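Local coordinates for protein cytosolic malate dehydrogenase (Trichomonas vaginalis, PDB 4UUO) that probably catalyses the NAD-dependent interconversion of L-malate and oxaloacetate, as a cytosolic malate dehydrogenase of the LDH/MDH superfamily, at residues N149-R155 / C250-W254; R160-L165 / F220-I224. All blocks are in the same frame, centred on the assembly; numbering follows the deposited sequence.

Contact 1: residues N149-R155 / C250-W254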
# COMPACT_ATOMS: atom_id res chain seq x y z
N ASN A 149 -11.75 -16.18 19.07
CA ASN A 149 -10.75 -16.31 18.03
C ASN A 149 -11.22 -15.72 16.71
O ASN A 149 -10.43 -15.46 15.81
CB ASN A 149 -10.36 -17.77 17.82
CG ASN A 149 -9.92 -18.45 19.11
OD1 ASN A 149 -10.70 -19.12 19.79
ND2 ASN A 149 -8.65 -18.27 19.46
N TRP A 150 -12.53 -15.49 16.61
CA TRP A 150 -13.15 -15.22 15.31
C TRP A 150 -13.71 -13.82 15.17
O TRP A 150 -14.21 -13.22 16.13
CB TRP A 150 -14.25 -16.25 15.05
CG TRP A 150 -13.78 -17.68 15.16
CD1 TRP A 150 -13.93 -18.51 16.23
CD2 TRP A 150 -13.09 -18.43 14.16
NE1 TRP A 150 -13.37 -19.74 15.96
CE2 TRP A 150 -12.84 -19.71 14.69
CE3 TRP A 150 -12.65 -18.14 12.86
CZ2 TRP A 150 -12.18 -20.71 13.97
CZ3 TRP A 150 -11.99 -19.13 12.15
CH2 TRP A 150 -11.76 -20.40 12.70
N CYS A 151 -13.63 -13.31 13.94
CA CYS A 151 -14.23 -12.03 13.57
C CYS A 151 -14.33 -11.93 12.05
O CYS A 151 -13.43 -12.33 11.33
CB CYS A 151 -13.41 -10.86 14.12
SG CYS A 151 -14.02 -9.24 13.61
N ALA A 152 -15.46 -11.40 11.57
CA ALA A 152 -15.58 -11.05 10.16
C ALA A 152 -15.47 -9.53 10.05
O ALA A 152 -15.81 -8.81 10.99
CB ALA A 152 -16.90 -11.55 9.57
N MET A 153 -14.99 -9.03 8.92
CA MET A 153 -14.72 -7.59 8.81
C MET A 153 -15.92 -6.75 8.37
O MET A 153 -16.53 -7.00 7.33
CB MET A 153 -13.56 -7.33 7.84
CG MET A 153 -13.15 -5.87 7.80
SD MET A 153 -11.93 -5.53 6.51
CE MET A 153 -12.87 -5.99 5.05
N THR A 154 -16.25 -5.75 9.19
CA THR A 154 -17.22 -4.72 8.82
C THR A 154 -16.60 -3.34 9.00
O THR A 154 -17.29 -2.32 8.98
CB THR A 154 -18.51 -4.80 9.66
OG1 THR A 154 -18.17 -4.82 11.05
CG2 THR A 154 -19.31 -6.05 9.30
N ARG A 155 -15.29 -3.31 9.18
CA ARG A 155 -14.58 -2.07 9.45
C ARG A 155 -14.53 -1.15 8.22
O ARG A 155 -14.41 0.06 8.38
CB ARG A 155 -13.17 -2.39 9.94
CG ARG A 155 -12.38 -1.17 10.34
CD ARG A 155 -13.13 -0.33 11.35
NE ARG A 155 -12.23 0.63 11.98
CZ ARG A 155 -11.50 0.35 13.05
NH1 ARG A 155 -11.57 -0.85 13.62
NH2 ARG A 155 -10.69 1.27 13.56
N CYS A 250 -8.84 -2.94 12.00
CA CYS A 250 -9.77 -3.79 12.74
C CYS A 250 -8.99 -4.69 13.68
O CYS A 250 -9.33 -4.83 14.85
CB CYS A 250 -10.63 -4.63 11.80
SG CYS A 250 -11.45 -6.05 12.61
N VAL A 251 -7.92 -5.29 13.15
CA VAL A 251 -7.09 -6.19 13.93
C VAL A 251 -6.19 -5.40 14.87
O VAL A 251 -5.88 -5.84 15.97
CB VAL A 251 -6.26 -7.10 13.01
CG1 VAL A 251 -5.21 -7.88 13.80
CG2 VAL A 251 -7.18 -8.06 12.25
N LYS A 252 -5.80 -4.20 14.43
CA LYS A 252 -5.03 -3.29 15.27
C LYS A 252 -5.75 -3.07 16.61
O LYS A 252 -5.20 -3.36 17.68
CB LYS A 252 -4.83 -1.96 14.56
CG LYS A 252 -3.95 -0.97 15.29
CD LYS A 252 -2.48 -1.25 15.04
CE LYS A 252 -1.62 -0.12 15.57
NZ LYS A 252 -2.02 1.18 14.95
N ASP A 253 -6.99 -2.59 16.53
CA ASP A 253 -7.81 -2.39 17.71
C ASP A 253 -8.10 -3.71 18.41
O ASP A 253 -8.14 -3.77 19.64
CB ASP A 253 -9.13 -1.70 17.34
CG ASP A 253 -8.92 -0.36 16.67
OD1 ASP A 253 -7.83 0.23 16.83
OD2 ASP A 253 -9.86 0.11 16.00
N TRP A 254 -8.30 -4.76 17.63
CA TRP A 254 -8.58 -6.08 18.18
C TRP A 254 -7.43 -6.53 19.09
O TRP A 254 -7.65 -7.21 20.10
CB TRP A 254 -8.79 -7.10 17.05
CG TRP A 254 -9.48 -8.38 17.47
CD1 TRP A 254 -9.99 -8.68 18.70
CD2 TRP A 254 -9.73 -9.53 16.65
NE1 TRP A 254 -10.53 -9.94 18.70
CE2 TRP A 254 -10.39 -10.49 17.46
CE3 TRP A 254 -9.46 -9.85 15.31
CZ2 TRP A 254 -10.77 -11.74 16.97
CZ3 TRP A 254 -9.84 -11.09 14.83
CH2 TRP A 254 -10.49 -12.02 15.66
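Cys151 and Trp254 meet with the cysteine lying over one face of the indole. Its CB sits 3.9 Å from the centroid of the Trp254 six-membered ring, 28° off the ring normal, a CH-pi contact. Cys151 SG stands higher over the same ring, 4.9 Å from that centroid, as a sulfur-aromatic contact, and is also 4.2 Å from Cys250 SG, packed against it without a disulfide. Trp254 CG is anti to the backbone N (chi1 -163°), which carries the indole off the helix toward the strand until its CH2 corner comes 3.4 Å from Asn149 O. Lys123 adds a cation-pi contact to this indole and a hydrogen bond to Trp254 O. Strand 150-152 is the last strand of the parallel Rossmann sheet, beside strand 123-126, and is bonded through Ala152 to Ala267 of strand 264-269; segment 250-254 of helix 240-256 runs roughly antiparallel to it (148°). Trp150 turns the other way, onto helix 131-139, so the strand is packed from both sides. At the start of helix 155-169, polar chemistry takes over. The Arg155 side chain first packs its CB on Cys250 CB at 3.9 Å, then bends at chi2 and brings its guanidinium end-on to Asp253. Both terminal nitrogens grip a single carboxylate oxygen, tilted out of the carboxylate plane on one face of it: NH2 donates to Asp253 OD2 on its syn side at 2.8 Å, and NH1 to the same OD2 on its anti side at 3.1 Å with a more bent bond. A hydrogen bond from Arg155 NE to Asn159 OD1 further fixes the guanidinium.

Contact 2: residues R160-L165 / F220-I224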
# COMPACT_ATOMS: atom_id res chain seq x y z
N ARG A 160 -15.95 3.93 6.07
CA ARG A 160 -16.69 4.63 5.01
C ARG A 160 -17.70 5.60 5.62
O ARG A 160 -18.00 6.65 5.04
CB ARG A 160 -17.38 3.63 4.08
CG ARG A 160 -16.45 2.99 3.04
CD ARG A 160 -17.06 1.74 2.41
NE ARG A 160 -16.29 1.25 1.27
CZ ARG A 160 -16.50 0.08 0.67
NH1 ARG A 160 -17.44 -0.74 1.12
NH2 ARG A 160 -15.75 -0.29 -0.36
N MET A 161 -18.22 5.26 6.80
CA MET A 161 -19.13 6.14 7.54
C MET A 161 -18.37 7.30 8.18
O MET A 161 -18.78 8.45 8.08
CB MET A 161 -19.89 5.36 8.61
CG MET A 161 -20.95 4.41 8.07
SD MET A 161 -21.76 3.47 9.37
CE MET A 161 -22.47 4.76 10.37
N VAL A 162 -17.28 6.98 8.87
CA VAL A 162 -16.43 8.00 9.47
C VAL A 162 -15.96 9.00 8.42
O VAL A 162 -16.10 10.21 8.58
CB VAL A 162 -15.22 7.37 10.18
CG1 VAL A 162 -14.17 8.42 10.48
CG2 VAL A 162 -15.66 6.66 11.45
N GLY A 163 -15.40 8.48 7.33
CA GLY A 163 -14.94 9.31 6.23
C GLY A 163 -16.02 10.19 5.62
O GLY A 163 -15.78 11.37 5.35
N ALA A 164 -17.21 9.63 5.42
CA ALA A 164 -18.31 10.36 4.81
C ALA A 164 -18.86 11.45 5.74
O ALA A 164 -19.22 12.54 5.28
CB ALA A 164 -19.42 9.40 4.40
N LEU A 165 -18.94 11.15 7.03
CA LEU A 165 -19.41 12.11 8.03
C LEU A 165 -18.36 13.17 8.29
O LEU A 165 -18.68 14.32 8.63
CB LEU A 165 -19.77 11.40 9.33
CG LEU A 165 -21.06 10.59 9.36
CD1 LEU A 165 -21.22 9.91 10.71
CD2 LEU A 165 -22.24 11.50 9.06
N PHE A 220 -27.93 8.59 3.13
CA PHE A 220 -26.64 8.26 3.73
C PHE A 220 -26.45 6.75 3.86
O PHE A 220 -25.42 6.20 3.47
CB PHE A 220 -26.49 8.93 5.10
CG PHE A 220 -25.28 8.48 5.86
CD1 PHE A 220 -24.06 9.10 5.67
CD2 PHE A 220 -25.37 7.44 6.77
CE1 PHE A 220 -22.94 8.69 6.37
CE2 PHE A 220 -24.26 7.02 7.47
CZ PHE A 220 -23.04 7.65 7.27
N ALA A 221 -27.46 6.10 4.45
CA ALA A 221 -27.45 4.66 4.64
C ALA A 221 -27.27 3.93 3.31
O ALA A 221 -26.52 2.95 3.22
CB ALA A 221 -28.73 4.21 5.32
N GLN A 222 -27.96 4.42 2.28
CA GLN A 222 -27.97 3.77 0.98
C GLN A 222 -26.64 3.98 0.26
O GLN A 222 -26.24 3.17 -0.58
CB GLN A 222 -29.12 4.30 0.13
CG GLN A 222 -29.57 3.34 -0.96
CD GLN A 222 -29.94 1.97 -0.40
OE1 GLN A 222 -30.53 1.86 0.68
NE2 GLN A 222 -29.57 0.92 -1.13
N MET A 223 -25.97 5.08 0.59
CA MET A 223 -24.65 5.35 0.04
C MET A 223 -23.62 4.40 0.63
O MET A 223 -22.71 3.93 -0.07
CB MET A 223 -24.26 6.81 0.29
CG MET A 223 -22.79 7.12 0.03
SD MET A 223 -21.81 7.08 1.54
CE MET A 223 -20.23 7.64 0.91
N ILE A 224 -23.75 4.12 1.93
CA ILE A 224 -22.87 3.20 2.61
C ILE A 224 -23.02 1.81 2.02
O ILE A 224 -22.04 1.16 1.67
CB ILE A 224 -23.17 3.14 4.12
CG1 ILE A 224 -22.92 4.51 4.75
CG2 ILE A 224 -22.33 2.07 4.79
CD1 ILE A 224 -21.52 5.04 4.51
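Met161 and Phe220 are the main partners in an apolar contact between helices 155-169 and 213-235. The aromatic contacts come first. Phe220 CG is anti to the backbone N (chi1 171°), and the ring reaches across to helix 155-169, where three side chains meet its far end obliquely. Met161 CG lies 3.9 Å from Phe220 CZ, Leu165 CD2 is 4.0 Å from Phe220 CE1, and Ala164 CB approaches the same CE1 carbon at 4.1 Å. Ile224, one turn along its own helix, sets CG1 over a face of this ring near the rim. The aliphatic contacts lie beside it: Ile224 CD1 comes 3.7 Å from Met161 CG, the two side chains crossing at about a right angle, and also meets the backbone at Arg160 O. Met223, bent at chi2, swings its methyl CE back to Ala164 CB at 4.0 Å, and both residues also pack on Gln56 of the second subunit. The polar end of Arg160 looks elsewhere, to a salt bridge with Asp157 and a long, weak ion pair with Asp57 of the second subunit. Pro191 of strand 190-192 touches both Met161 and Ile224. Segments 160-165 and 220-224 cross at 131° in a helix pair of the C-terminal domain of the LDH/MDH fold, which lies at the dimer interface and includes Arg160, a predicted substrate-binding residue.

How the contacts relate
Strand 150-152 and helix 155-169 are consecutive elements, as are helices 213-235 and 240-256, so contact 2 is nested inside the loop that contact 1 closes. Their centres are 19 Å apart, and their nearest atoms, about 5 Å apart, do not touch. Both are largely buried, but contact 1 lies near the centre of the chain, with no other subunit touching it, whereas the centre of contact 2 is about 17 Å from the centre of the chain and the contact borders the second subunit. Strand-to-helix packing in contact 1 combines sulfur, indole and a salt bridge; helix-to-helix packing in contact 2 relies on methyl, methylene and phenyl carbons.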